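Local coordinates for uncharacterized protein (Bordetella bronchiseptica RB50, PDB 3BE3) that is of unknown function but belongs to the DUF1653 family of the SH3 clan, forming a two-chain assembly of small antiparallel beta-sheet subunits, at residues G11-Y16 with F72-H77; D19-L24 with R41-A46; V36-R41 with L48-R53. One frame throughout, in Å; residues are numbered along the deposited sequence.

Interaction 1. Residues G11-Y16 with F72-H77; sequences GVYRHY and FAYVGH. With SO4 (sulfate ion), chain D.
F72 turns CG beside its backbone N (chi1 -73°), as Y13 does, whereas H15 carries CG anti to it (178°), as does Y74, and the four rings interleave along one face of an antiparallel strand pair. The pair joins the first strand to the last long one within the six-stranded sheet. Y13 and Y74 form a non-hydrogen-bonded pair, as do H15 and F72. CB of Y74 lies over the face of the Y13 ring, with Y74 CB 3.5 Å from Y13 CE2. The edge of the Y74 ring then points at that same Y13 face, the planes 60° apart. H15 offers its edge to the face of F72, bringing H15 CD2 to 3.5 Å from F72 CZ. R14 and A73 bond backbone to backbone both ways, R14 N to A73 O at 2.8 Å and A73 N to R14 O at 2.9 Å. Further along, V75 N donates almost straight to V12 O. V12 CG1 meets V75 CG2 where the pairing loses its regularity. W58 stacks on F72 and meets Y13 edge-to-face, completing an aromatic cluster, while the Y13 hydroxyl is held by R9 O. G11 has backbone angles at which a CB would jam against the preceding carbonyl. Beyond the strand end, Y16 OH bonds O2 of a sulfate, probably from the crystallisation liquor, and H15 NE2 donates nearly straight to sulfate O1 over 2.8 Å.

Interaction 2. Residues D19-L24 with R41-A46; sequences DHYLAL and RLYARA
The ring of Y43 stands almost perpendicular to that of Y21, planes 89° apart, and turns its edge toward the Y21 face in an offset T-shaped pair. Their phenol oxygens meet as well, Y21 OH and Y43 OH lying 2.8 Å apart in a hydrogen bond whose donor may be either. The D19 carboxylate covers one face of Y43, stacked within 16° of the ring plane, with D19 CG over the ring centre; D19 CB reaches Y43 CE2 at 3.5 Å. Against the opposite face, toward the rim, rests CD of R41. Y43 CG stands between its backbone N and carbonyl carbon (chi1 61°), which sets the attached ring between D19 and R41 CD. Y21 and R41 form a non-hydrogen-bonded antiparallel pair, the last before the chain leaves strand 35-41 for a long loop; Y21 CE2 packs 3.6 Å from R41 CB. L42 N donates to H20 O over 3.0 Å, and a water bridges H20 N to L42 O. L42 CD1 packs 3.6 Å from Y21 C and also touches L22 CB. Within the loop, R41 NH1 donates to Y43 O. Polar links thus combine with L42 packing on Y21 and L22; a carboxylate over a ring face is not favourable in itself and probably depends on its surroundings, while the hydroxyl pair restrains how the two rings turn.

Interaction 3. Residues V36-R41 with L48-R53; sequences VVVYTR and LPMSTR. With SO4 (sulfate ion), chain D.
S51 CB sits over the face of the Y39 ring, 3.9 Å from its centroid, at the tight middle of a beta hairpin whose strands run antiparallel at 163°. Y39 carries CG between its backbone N and carbonyl carbon (chi1 62°), and its ring extends over the partner strand, where Y39 CE2 also meets R53 CB at 3.8 Å. The backbones are firmly paired: Y39 N donates to S51 O, S51 N returns to Y39 O at 2.8 Å, and V37 and R53 exchange a second set, V37 N reaching R53 O at 2.7 Å. Between these pairs T52 CA comes to 3.1 Å from V37 O in a CA-H...O contact. On the face bearing V38, T40, M50 and T52, T40 OG1 comes to 3.4 Å from CG of M50, a selenomethionine, but its SE meets V38 CG1 more sparsely, at 4.2 Å. Toward the loop the fit relaxes. R41 N to P49 O is a longer bond, the R41 guanidinium lies over P49 CA, and a water links R41 NE to L48 O. The far end of R53 is polar too: its extended chain delivers NH1 to sulfate O1 and NH2 to sulfate O3, the latter at 2.9 Å, with weaker cross-bonds. A second water is bound by Y39 OH and, weakly, by R53 NH1. H15, Y16 and R71 also bond the sulfate. Around the hairpin, W58 of helix 55-58 meets Y39 edge-to-face and packs on V37; strand 20-29 pairs with 36-41 on the side away from 50-54, while S51 and T52 pair in parallel with a strand of the second subunit, continuing the sheet across the dimer interface.

In the fold
All three contacts belong to one antiparallel sheet. Interactions 1 and 3 are the partly buried ones and rest on regular strand pairing with aromatic rings above it; interaction 2 lies at the surface, where a single backbone bond and polar side-chain contacts replace extended pairing. Strand 20-29 stands between the other two: Y13 O probably bonds Y21 N on one side, and T40 O probably bonds L22 N on the other. R41 belongs to both interactions 2 and 3, at the point where strand becomes loop. Interactions 1 and 3, though on opposite sides of the chain's centre, converge on the same sulfate, and F72 packs against R53 beside it.

Interaction 1. Residues G11-Y16 with F72-H77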
loop_
_atom_site.group_PDB
_atom_site.type_symbol
_atom_site.label_atom_id
_atom_site.label_comp_id
_atom_site.label_asym_id
_atom_site.label_seq_id
_atom_site.Cartn_x
_atom_site.Cartn_y
_atom_site.Cartn_z
ATOM N N GLY B 11 -5.459 4.514 -10.954
ATOM C CA GLY B 11 -6.003 5.811 -11.321
ATOM C C GLY B 11 -7.097 6.216 -10.358
ATOM O O GLY B 11 -7.176 5.694 -9.250
ATOM N N VAL B 12 -7.957 7.133 -10.782
ATOM C CA VAL B 12 -9.041 7.607 -9.934
ATOM C C VAL B 12 -10.281 6.730 -10.032
ATOM O O VAL B 12 -10.729 6.374 -11.124
ATOM C CB VAL B 12 -9.394 9.080 -10.276
ATOM C CG1 VAL B 12 -10.550 9.577 -9.399
ATOM C CG2 VAL B 12 -8.156 9.961 -10.049
ATOM N N TYR B 13 -10.807 6.363 -8.870
ATOM C CA TYR B 13 -11.991 5.524 -8.778
ATOM C C TYR B 13 -13.068 6.177 -7.931
ATOM O O TYR B 13 -12.769 6.866 -6.952
ATOM C CB TYR B 13 -11.649 4.171 -8.144
ATOM C CG TYR B 13 -10.964 3.185 -9.062
ATOM C CD1 TYR B 13 -9.620 3.300 -9.370
ATOM C CD2 TYR B 13 -11.671 2.129 -9.622
ATOM C CE1 TYR B 13 -8.988 2.386 -10.219
ATOM C CE2 TYR B 13 -11.053 1.213 -10.461
ATOM C CZ TYR B 13 -9.717 1.339 -10.759
ATOM O OH TYR B 13 -9.120 0.422 -11.585
ATOM N N ARG B 14 -14.322 5.952 -8.304
ATOM C CA ARG B 14 -15.438 6.472 -7.527
ATOM C C ARG B 14 -16.026 5.263 -6.800
ATOM O O ARG B 14 -16.484 4.316 -7.439
ATOM C CB ARG B 14 -16.506 7.096 -8.432
ATOM C CG ARG B 14 -17.695 7.686 -7.656
ATOM C CD ARG B 14 -18.805 8.131 -8.598
ATOM N NE ARG B 14 -19.342 7.022 -9.381
ATOM C CZ ARG B 14 -19.392 6.994 -10.711
ATOM N NH1 ARG B 14 -18.938 8.014 -11.425
ATOM N NH2 ARG B 14 -19.894 5.940 -11.330
ATOM N N HIS B 15 -15.965 5.289 -5.469
ATOM C CA HIS B 15 -16.503 4.219 -4.626
ATOM C C HIS B 15 -18.025 4.314 -4.783
ATOM O O HIS B 15 -18.557 5.404 -5.009
ATOM C CB HIS B 15 -16.061 4.449 -3.170
ATOM C CG HIS B 15 -16.589 3.439 -2.197
ATOM N ND1 HIS B 15 -17.647 3.703 -1.355
ATOM C CD2 HIS B 15 -16.202 2.167 -1.928
ATOM C CE1 HIS B 15 -17.887 2.641 -0.606
ATOM N NE2 HIS B 15 -17.025 1.695 -0.936
ATOM N N TYR B 16 -18.737 3.195 -4.671
ATOM C CA TYR B 16 -20.189 3.223 -4.864
ATOM C C TYR B 16 -20.962 4.168 -3.940
ATOM O O TYR B 16 -22.126 4.486 -4.208
ATOM C CB TYR B 16 -20.769 1.802 -4.775
ATOM C CG TYR B 16 -20.848 1.199 -3.388
ATOM C CD1 TYR B 16 -21.969 1.377 -2.592
ATOM C CD2 TYR B 16 -19.819 0.413 -2.891
ATOM C CE1 TYR B 16 -22.066 0.780 -1.328
ATOM C CE2 TYR B 16 -19.905 -0.186 -1.628
ATOM C CZ TYR B 16 -21.032 -0.006 -0.851
ATOM O OH TYR B 16 -21.143 -0.629 0.377
ATOM N N PHE B 72 -15.909 -0.199 -6.735
ATOM C CA PHE B 72 -15.057 0.922 -7.138
ATOM C C PHE B 72 -15.095 1.064 -8.660
ATOM O O PHE B 72 -14.691 0.147 -9.370
ATOM C CB PHE B 72 -13.605 0.693 -6.700
ATOM C CG PHE B 72 -13.369 0.854 -5.215
ATOM C CD1 PHE B 72 -13.443 -0.235 -4.350
ATOM C CD2 PHE B 72 -13.053 2.106 -4.679
ATOM C CE1 PHE B 72 -13.205 -0.082 -2.980
ATOM C CE2 PHE B 72 -12.817 2.266 -3.322
ATOM C CZ PHE B 72 -12.893 1.170 -2.468
ATOM N N ALA B 73 -15.577 2.200 -9.159
ATOM C CA ALA B 73 -15.663 2.446 -10.606
ATOM C C ALA B 73 -14.560 3.362 -11.131
ATOM O O ALA B 73 -14.445 4.513 -10.709
ATOM C CB ALA B 73 -17.021 3.042 -10.961
ATOM N N TYR B 74 -13.759 2.851 -12.064
ATOM C CA TYR B 74 -12.657 3.617 -12.657
ATOM C C TYR B 74 -13.196 4.778 -13.490
ATOM O O TYR B 74 -14.082 4.587 -14.322
ATOM C CB TYR B 74 -11.808 2.695 -13.553
ATOM C CG TYR B 74 -10.621 3.352 -14.248
ATOM C CD1 TYR B 74 -9.501 3.753 -13.536
ATOM C CD2 TYR B 74 -10.626 3.563 -15.623
ATOM C CE1 TYR B 74 -8.406 4.347 -14.178
ATOM C CE2 TYR B 74 -9.539 4.162 -16.271
ATOM C CZ TYR B 74 -8.428 4.555 -15.546
ATOM O OH TYR B 74 -7.357 5.155 -16.190
ATOM N N VAL B 75 -12.668 5.983 -13.274
ATOM C CA VAL B 75 -13.121 7.133 -14.057
ATOM C C VAL B 75 -11.983 7.925 -14.697
ATOM O O VAL B 75 -12.169 9.063 -15.122
ATOM C CB VAL B 75 -13.972 8.111 -13.225
ATOM C CG1 VAL B 75 -15.115 7.367 -12.541
ATOM C CG2 VAL B 75 -13.096 8.836 -12.210
ATOM N N GLY B 76 -10.804 7.324 -14.773
ATOM C CA GLY B 76 -9.689 8.013 -15.391
ATOM C C GLY B 76 -8.635 8.493 -14.415
ATOM O O GLY B 76 -8.367 7.841 -13.404
ATOM N N HIS B 77 -8.045 9.644 -14.712
ATOM C CA HIS B 77 -6.989 10.199 -13.875
ATOM C C HIS B 77 -7.330 11.505 -13.174
ATOM O O HIS B 77 -6.496 12.065 -12.462
ATOM C CB HIS B 77 -5.723 10.367 -14.717
ATOM C CG HIS B 77 -5.152 9.068 -15.188
ATOM N ND1 HIS B 77 -4.589 8.153 -14.325
ATOM C CD2 HIS B 77 -5.135 8.487 -16.415
ATOM C CE1 HIS B 77 -4.255 7.064 -14.995
ATOM N NE2 HIS B 77 -4.577 7.241 -16.265
HETATM S S SO4 D . -17.529 -0.880 1.567
HETATM O O1 SO4 D . -16.800 -0.867 0.281
HETATM O O2 SO4 D . -18.742 -1.706 1.419
HETATM O O3 SO4 D . -16.674 -1.458 2.613
HETATM O O4 SO4 D . -17.904 0.494 1.936
#

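Interaction 2. Residues D19-L24 with R41-A46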
loop_
_atom_site.group_PDB
_atom_site.type_symbol
_atom_site.label_atom_id
_atom_site.label_comp_id
_atom_site.label_asym_id
_atom_site.label_seq_id
_atom_site.Cartn_x
_atom_site.Cartn_y
_atom_site.Cartn_z
ATOM N N ASP B 19 -17.714 8.867 -2.832
ATOM C CA ASP B 19 -16.382 9.458 -2.708
ATOM C C ASP B 19 -15.370 8.919 -3.712
ATOM O O ASP B 19 -15.495 7.789 -4.189
ATOM C CB ASP B 19 -15.838 9.264 -1.284
ATOM C CG ASP B 19 -16.651 10.011 -0.236
ATOM O OD1 ASP B 19 -16.958 11.205 -0.450
ATOM O OD2 ASP B 19 -16.972 9.407 0.809
ATOM N N HIS B 20 -14.361 9.735 -4.015
ATOM C CA HIS B 20 -13.308 9.370 -4.967
ATOM C C HIS B 20 -11.991 9.011 -4.285
ATOM O O HIS B 20 -11.668 9.529 -3.210
ATOM C CB HIS B 20 -13.086 10.512 -5.969
ATOM C CG HIS B 20 -14.264 10.756 -6.860
ATOM N ND1 HIS B 20 -14.386 10.181 -8.108
ATOM C CD2 HIS B 20 -15.413 11.446 -6.648
ATOM C CE1 HIS B 20 -15.559 10.503 -8.626
ATOM N NE2 HIS B 20 -16.200 11.268 -7.759
ATOM N N TYR B 21 -11.239 8.118 -4.922
ATOM C CA TYR B 21 -9.959 7.664 -4.391
ATOM C C TYR B 21 -8.931 7.544 -5.514
ATOM O O TYR B 21 -9.293 7.383 -6.686
ATOM C CB TYR B 21 -10.114 6.286 -3.714
ATOM C CG TYR B 21 -11.047 6.250 -2.521
ATOM C CD1 TYR B 21 -12.421 6.101 -2.677
ATOM C CD2 TYR B 21 -10.557 6.362 -1.223
ATOM C CE1 TYR B 21 -13.283 6.067 -1.567
ATOM C CE2 TYR B 21 -11.411 6.331 -0.111
ATOM C CZ TYR B 21 -12.768 6.181 -0.287
ATOM O OH TYR B 21 -13.596 6.131 0.815
ATOM N N LEU B 22 -7.654 7.634 -5.151
ATOM C CA LEU B 22 -6.570 7.503 -6.119
ATOM C C LEU B 22 -5.859 6.185 -5.870
ATOM O O LEU B 22 -5.177 6.031 -4.857
ATOM C CB LEU B 22 -5.558 8.652 -5.983
ATOM C CG LEU B 22 -4.256 8.521 -6.803
ATOM C CD1 LEU B 22 -4.547 8.491 -8.289
ATOM C CD2 LEU B 22 -3.318 9.681 -6.461
ATOM N N ALA B 23 -6.029 5.232 -6.783
ATOM C CA ALA B 23 -5.355 3.948 -6.655
ATOM C C ALA B 23 -3.975 4.149 -7.277
ATOM O O ALA B 23 -3.864 4.482 -8.458
ATOM C CB ALA B 23 -6.136 2.849 -7.401
ATOM N N LEU B 24 -2.930 3.965 -6.472
ATOM C CA LEU B 24 -1.551 4.142 -6.926
ATOM C C LEU B 24 -0.996 2.916 -7.641
ATOM O O LEU B 24 -0.080 3.020 -8.458
ATOM C CB LEU B 24 -0.649 4.477 -5.732
ATOM C CG LEU B 24 -0.849 5.837 -5.054
ATOM C CD1 LEU B 24 -0.001 5.893 -3.791
ATOM C CD2 LEU B 24 -0.493 6.965 -6.020
ATOM N N ARG B 41 -7.498 8.587 -0.239
ATOM C CA ARG B 41 -8.807 9.215 -0.367
ATOM C C ARG B 41 -8.624 10.625 -0.904
ATOM O O ARG B 41 -7.626 11.295 -0.610
ATOM C CB ARG B 41 -9.554 9.244 0.971
ATOM C CG ARG B 41 -8.794 9.851 2.115
ATOM C CD ARG B 41 -9.608 9.795 3.407
ATOM N NE ARG B 41 -8.738 9.998 4.559
ATOM C CZ ARG B 41 -8.159 11.150 4.868
ATOM N NH1 ARG B 41 -8.365 12.230 4.125
ATOM N NH2 ARG B 41 -7.325 11.208 5.894
ATOM N N LEU B 42 -9.594 11.066 -1.697
ATOM C CA LEU B 42 -9.546 12.388 -2.295
ATOM C C LEU B 42 -10.684 13.261 -1.771
ATOM O O LEU B 42 -11.432 13.872 -2.538
ATOM C CB LEU B 42 -9.603 12.258 -3.822
ATOM C CG LEU B 42 -8.524 11.323 -4.397
ATOM C CD1 LEU B 42 -8.738 11.151 -5.895
ATOM C CD2 LEU B 42 -7.124 11.875 -4.104
ATOM N N TYR B 43 -10.801 13.306 -0.447
ATOM C CA TYR B 43 -11.802 14.117 0.243
ATOM C C TYR B 43 -11.341 14.281 1.690
ATOM O O TYR B 43 -10.542 13.476 2.191
ATOM C CB TYR B 43 -13.186 13.449 0.191
ATOM C CG TYR B 43 -13.267 12.088 0.846
ATOM C CD1 TYR B 43 -13.658 11.944 2.173
ATOM C CD2 TYR B 43 -12.935 10.940 0.142
ATOM C CE1 TYR B 43 -13.718 10.680 2.779
ATOM C CE2 TYR B 43 -12.991 9.681 0.737
ATOM C CZ TYR B 43 -13.382 9.553 2.056
ATOM O OH TYR B 43 -13.433 8.307 2.640
ATOM N N ALA B 44 -11.851 15.317 2.354
ATOM C CA ALA B 44 -11.485 15.618 3.731
ATOM C C ALA B 44 -12.079 14.649 4.747
ATOM O O ALA B 44 -13.280 14.389 4.752
ATOM C CB ALA B 44 -11.898 17.052 4.076
ATOM N N ARG B 45 -11.217 14.124 5.609
ATOM C CA ARG B 45 -11.629 13.198 6.654
ATOM C C ARG B 45 -10.463 13.050 7.623
ATOM O O ARG B 45 -9.314 13.330 7.274
ATOM C CB ARG B 45 -11.972 11.826 6.067
ATOM C CG ARG B 45 -12.651 10.889 7.059
ATOM C CD ARG B 45 -12.899 9.508 6.475
ATOM N NE ARG B 45 -13.519 8.622 7.458
ATOM C CZ ARG B 45 -13.682 7.311 7.293
ATOM N NH1 ARG B 45 -13.269 6.719 6.176
ATOM N NH2 ARG B 45 -14.260 6.586 8.242
ATOM N N ALA B 46 -10.756 12.628 8.845
ATOM C CA ALA B 46 -9.704 12.445 9.834
ATOM C C ALA B 46 -9.013 11.118 9.543
ATOM O O ALA B 46 -9.575 10.265 8.856
ATOM C CB ALA B 46 -10.301 12.424 11.240
HETATM O O HOH W 1 -14.032 12.496 -3.436
#

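Interaction 3. Residues V36-R41 with L48-R53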
loop_
_atom_site.group_PDB
_atom_site.type_symbol
_atom_site.label_atom_id
_atom_site.label_comp_id
_atom_site.label_asym_id
_atom_site.label_seq_id
_atom_site.Cartn_x
_atom_site.Cartn_y
_atom_site.Cartn_z
ATOM N N VAL B 36 -3.056 -6.665 -2.967
ATOM C CA VAL B 36 -3.893 -5.566 -2.485
ATOM C C VAL B 36 -3.792 -4.290 -3.332
ATOM O O VAL B 36 -2.814 -4.085 -4.052
ATOM C CB VAL B 36 -3.509 -5.188 -1.029
ATOM C CG1 VAL B 36 -3.611 -6.400 -0.120
ATOM C CG2 VAL B 36 -2.084 -4.629 -1.000
ATOM N N VAL B 37 -4.808 -3.435 -3.233
ATOM C CA VAL B 37 -4.814 -2.156 -3.945
ATOM C C VAL B 37 -4.369 -1.095 -2.936
ATOM O O VAL B 37 -4.849 -1.071 -1.800
ATOM C CB VAL B 37 -6.238 -1.771 -4.467
ATOM C CG1 VAL B 37 -6.227 -0.362 -5.086
ATOM C CG2 VAL B 37 -6.722 -2.799 -5.484
ATOM N N VAL B 38 -3.432 -0.244 -3.348
ATOM C CA VAL B 38 -2.926 0.846 -2.515
ATOM C C VAL B 38 -3.634 2.090 -3.040
ATOM O O VAL B 38 -3.513 2.414 -4.222
ATOM C CB VAL B 38 -1.395 1.023 -2.680
ATOM C CG1 VAL B 38 -0.911 2.223 -1.865
ATOM C CG2 VAL B 38 -0.686 -0.242 -2.224
ATOM N N TYR B 39 -4.379 2.777 -2.178
ATOM C CA TYR B 39 -5.123 3.958 -2.610
ATOM C C TYR B 39 -5.216 5.075 -1.564
ATOM O O TYR B 39 -5.098 4.833 -0.362
ATOM C CB TYR B 39 -6.531 3.532 -3.050
ATOM C CG TYR B 39 -7.409 2.901 -1.975
ATOM C CD1 TYR B 39 -8.487 3.595 -1.427
ATOM C CD2 TYR B 39 -7.193 1.599 -1.535
ATOM C CE1 TYR B 39 -9.328 3.007 -0.472
ATOM C CE2 TYR B 39 -8.031 1.005 -0.581
ATOM C CZ TYR B 39 -9.097 1.708 -0.054
ATOM O OH TYR B 39 -9.937 1.100 0.859
ATOM N N THR B 40 -5.448 6.298 -2.033
ATOM C CA THR B 40 -5.545 7.454 -1.152
ATOM C C THR B 40 -6.923 8.069 -1.319
ATOM O O THR B 40 -7.466 8.074 -2.420
ATOM C CB THR B 40 -4.492 8.517 -1.537
ATOM O OG1 THR B 40 -3.204 7.899 -1.628
ATOM C CG2 THR B 40 -4.451 9.641 -0.499
ATOM N N ARG B 41 -7.498 8.587 -0.239
ATOM C CA ARG B 41 -8.807 9.215 -0.367
ATOM C C ARG B 41 -8.624 10.625 -0.904
ATOM O O ARG B 41 -7.626 11.295 -0.610
ATOM C CB ARG B 41 -9.554 9.244 0.971
ATOM C CG ARG B 41 -8.794 9.851 2.115
ATOM C CD ARG B 41 -9.608 9.795 3.407
ATOM N NE ARG B 41 -8.738 9.998 4.559
ATOM C CZ ARG B 41 -8.159 11.150 4.868
ATOM N NH1 ARG B 41 -8.365 12.230 4.125
ATOM N NH2 ARG B 41 -7.325 11.208 5.894
ATOM N N LEU B 48 -5.537 8.299 8.652
ATOM C CA LEU B 48 -4.526 7.957 7.665
ATOM C C LEU B 48 -5.153 8.144 6.284
ATOM O O LEU B 48 -6.202 7.574 5.999
ATOM C CB LEU B 48 -4.089 6.498 7.854
ATOM C CG LEU B 48 -3.201 6.226 9.074
ATOM C CD1 LEU B 48 -3.154 4.739 9.361
ATOM C CD2 LEU B 48 -1.808 6.771 8.826
ATOM N N PRO B 49 -4.535 8.966 5.421
ATOM C CA PRO B 49 -5.126 9.153 4.093
ATOM C C PRO B 49 -4.991 7.943 3.167
ATOM O O PRO B 49 -5.852 7.720 2.314
ATOM C CB PRO B 49 -4.411 10.404 3.561
ATOM C CG PRO B 49 -3.101 10.399 4.274
ATOM C CD PRO B 49 -3.489 9.970 5.680
HETATM N N MSE B 50 -3.928 7.156 3.332
HETATM C CA MSE B 50 -3.742 5.976 2.488
HETATM C C MSE B 50 -4.353 4.730 3.106
HETATM O O MSE B 50 -4.396 4.580 4.335
HETATM C CB MSE B 50 -2.257 5.714 2.193
HETATM C CG MSE B 50 -1.672 6.599 1.114
HETATM SE SE MSE B 50 -0.113 5.802 0.262
HETATM C CE MSE B 50 1.148 6.089 1.704
ATOM N N SER B 51 -4.812 3.832 2.238
ATOM C CA SER B 51 -5.425 2.586 2.675
ATOM C C SER B 51 -5.025 1.465 1.731
ATOM O O SER B 51 -4.521 1.722 0.640
ATOM C CB SER B 51 -6.955 2.720 2.658
ATOM O OG SER B 51 -7.402 3.787 3.472
ATOM N N THR B 52 -5.237 0.218 2.153
ATOM C CA THR B 52 -4.948 -0.926 1.294
ATOM C C THR B 52 -6.155 -1.852 1.396
ATOM O O THR B 52 -6.776 -1.972 2.457
ATOM C CB THR B 52 -3.680 -1.714 1.719
ATOM O OG1 THR B 52 -3.948 -2.439 2.927
ATOM C CG2 THR B 52 -2.502 -0.773 1.925
ATOM N N ARG B 53 -6.503 -2.496 0.288
ATOM C CA ARG B 53 -7.649 -3.400 0.273
ATOM C C ARG B 53 -7.416 -4.510 -0.739
ATOM O O ARG B 53 -6.913 -4.259 -1.833
ATOM C CB ARG B 53 -8.920 -2.632 -0.083
ATOM C CG ARG B 53 -10.192 -3.415 0.161
ATOM C CD ARG B 53 -11.406 -2.498 0.180
ATOM N NE ARG B 53 -12.593 -3.183 0.681
ATOM C CZ ARG B 53 -13.755 -2.582 0.920
ATOM N NH1 ARG B 53 -13.884 -1.281 0.701
ATOM N NH2 ARG B 53 -14.777 -3.287 1.378
HETATM S S SO4 D . -17.529 -0.880 1.567
HETATM O O1 SO4 D . -16.800 -0.867 0.281
HETATM O O2 SO4 D . -18.742 -1.706 1.419
HETATM O O3 SO4 D . -16.674 -1.458 2.613
HETATM O O4 SO4 D . -17.904 0.494 1.936
HETATM O O HOH W 2 -12.599 1.440 0.947
HETATM O O HOH W 3 -8.714 8.572 6.925
#